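Local atomic coordinates of lasso peptide isopeptidase AtxE2 (Asticcacaulis excentricus, PDB entry 5TXE), a protein that hydrolyses the isopeptide bond of the lasso peptides astexin-2 and astexin-3, converting these threaded molecules into linear peptides. Residues Gln674-Arg677 with Trp678-Leu681. The protein carries 1 engineered substitution. Sequence-based numbering, arbitrary orientation.
Sequences QYDR and WRAL
Gln-674 lays its side chain over one face of the Trp-678 indole, one helical turn further on. Gln-674 CG sits 3.5 Å from the centroid of the Trp-678 six-membered ring, a CH-pi contact, and the amide that follows runs on across the same ring with its plane only 3° from the indole plane. The amide gets there because the chain leaves CA with CG turned opposite the backbone N (chi1 159°) and stays extended at chi2; its NE2 bonds to Asp-655 OD2. The backbone O of Gln-674 lies over the indole as well and accepts a bond from Trp-678 N at 3.0 Å. The next three i to i+4 bonds, Arg-679 N to Tyr-675 O, Ala-680 N to Asp-676 O and Leu-681 N to Arg-677 O, continue the ladder of the C-terminal helix 672-684, which packs against helix 643-662 of the alpha/beta-hydrolase domain, away from the active site. On that buried side Trp-678 meets Trp-656 edge to face. The Tyr-675 ring leans obliquely on the indole, CE1 being 3.8 Å from Trp-678 CE3, while its OH bonds to Asp-666 N. Glu-629 OE1 accepts the indole NE1-H and forms a salt bridge with Arg-677 NH1, so a single carboxylate oxygen serves both donors. Asp-676 and Arg-679 pair on an exposed flank: Arg-679 NH2 reaches Asp-676 OD1 at 3.4 Å in a weak bond within a salt bridge, the carboxylate and guanidinium planes 63° apart. A water donates to Asp-676 OD1 at 2.9 Å; its approach to Arg-679 NE is too short to be trusted.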
loop_
_atom_site.group_PDB
_atom_site.type_symbol
_atom_site.label_atom_id
_atom_site.label_comp_id
_atom_site.label_asym_id
_atom_site.label_seq_id
_atom_site.Cartn_x
_atom_site.Cartn_y
_atom_site.Cartn_z
ATOM N N GLN A 674 9.513 -30.037 6.356
ATOM C CA GLN A 674 8.334 -29.341 5.865
ATOM C C GLN A 674 7.487 -30.280 5.034
ATOM O O GLN A 674 6.305 -30.394 5.253
ATOM C CB GLN A 674 8.761 -28.134 5.055
ATOM C CG GLN A 674 7.744 -27.574 4.074
ATOM C CD GLN A 674 8.366 -26.448 3.249
ATOM O OE1 GLN A 674 8.524 -25.355 3.748
ATOM N NE2 GLN A 674 8.702 -26.716 2.009
ATOM N N TYR A 675 8.095 -30.993 4.102
ATOM C CA TYR A 675 7.328 -31.977 3.316
ATOM C C TYR A 675 6.816 -33.200 4.107
ATOM O O TYR A 675 5.720 -33.723 3.817
ATOM C CB TYR A 675 8.117 -32.405 2.073
ATOM C CG TYR A 675 8.295 -31.256 1.090
ATOM C CD1 TYR A 675 7.192 -30.687 0.409
ATOM C CD2 TYR A 675 9.545 -30.733 0.836
ATOM C CE1 TYR A 675 7.360 -29.619 -0.483
ATOM C CE2 TYR A 675 9.726 -29.675 -0.041
ATOM C CZ TYR A 675 8.625 -29.129 -0.717
ATOM O OH TYR A 675 8.876 -28.124 -1.610
ATOM N N ASP A 676 7.528 -33.621 5.141
ATOM C CA ASP A 676 6.910 -34.608 6.075
ATOM C C ASP A 676 5.578 -34.101 6.618
ATOM O O ASP A 676 4.565 -34.796 6.619
ATOM C CB ASP A 676 7.837 -34.937 7.265
ATOM C CG ASP A 676 9.093 -35.732 6.855
ATOM O OD1 ASP A 676 9.125 -36.298 5.722
ATOM O OD2 ASP A 676 10.057 -35.764 7.662
ATOM N N ARG A 677 5.574 -32.871 7.101
ATOM C CA ARG A 677 4.383 -32.302 7.660
ATOM C C ARG A 677 3.270 -32.214 6.614
ATOM O O ARG A 677 2.143 -32.539 6.879
ATOM C CB ARG A 677 4.712 -30.894 8.086
ATOM C CG ARG A 677 4.700 -30.605 9.556
ATOM C CD ARG A 677 4.709 -29.098 9.717
ATOM N NE ARG A 677 6.055 -28.706 9.544
ATOM C CZ ARG A 677 6.566 -27.731 8.808
ATOM N NH1 ARG A 677 5.860 -26.878 8.071
ATOM N NH2 ARG A 677 7.880 -27.608 8.876
ATOM N N TRP A 678 3.602 -31.754 5.416
ATOM C CA TRP A 678 2.590 -31.544 4.412
ATOM C C TRP A 678 2.077 -32.885 3.856
ATOM O O TRP A 678 0.885 -33.024 3.546
ATOM C CB TRP A 678 3.118 -30.653 3.301
ATOM C CG TRP A 678 3.467 -29.265 3.738
ATOM C CD1 TRP A 678 3.263 -28.716 4.960
ATOM C CD2 TRP A 678 4.079 -28.268 2.951
ATOM N NE1 TRP A 678 3.715 -27.442 4.987
ATOM C CE2 TRP A 678 4.258 -27.146 3.768
ATOM C CE3 TRP A 678 4.512 -28.212 1.627
ATOM C CZ2 TRP A 678 4.788 -25.975 3.310
ATOM C CZ3 TRP A 678 5.075 -27.010 1.173
ATOM C CH2 TRP A 678 5.182 -25.920 1.999
ATOM N N ARG A 679 2.933 -33.895 3.806
ATOM C CA ARG A 679 2.428 -35.266 3.453
ATOM C C ARG A 679 1.449 -35.759 4.490
ATOM O O ARG A 679 0.390 -36.307 4.142
ATOM C CB ARG A 679 3.571 -36.244 3.228
ATOM C CG ARG A 679 4.219 -35.973 1.889
ATOM C CD ARG A 679 5.195 -37.041 1.413
ATOM N NE ARG A 679 6.466 -36.864 2.089
ATOM C CZ ARG A 679 7.529 -36.231 1.591
ATOM N NH1 ARG A 679 7.578 -35.731 0.335
ATOM N NH2 ARG A 679 8.576 -36.114 2.373
ATOM N N ALA A 680 1.733 -35.479 5.755
ATOM C CA ALA A 680 0.782 -35.845 6.787
ATOM C C ALA A 680 -0.520 -35.056 6.631
ATOM O O ALA A 680 -1.592 -35.594 6.927
ATOM C CB ALA A 680 1.373 -35.661 8.196
ATOM N N LEU A 681 -0.448 -33.787 6.227
ATOM C CA LEU A 681 -1.690 -33.032 6.043
ATOM C C LEU A 681 -2.550 -33.669 4.927
ATOM O O LEU A 681 -3.765 -33.762 5.012
ATOM C CB LEU A 681 -1.424 -31.568 5.696
ATOM C CG LEU A 681 -0.801 -30.696 6.792
ATOM C CD1 LEU A 681 -0.617 -29.291 6.254
ATOM C CD2 LEU A 681 -1.642 -30.645 8.071
HETATM O O HOH W 1 7.116 -37.812 4.259
#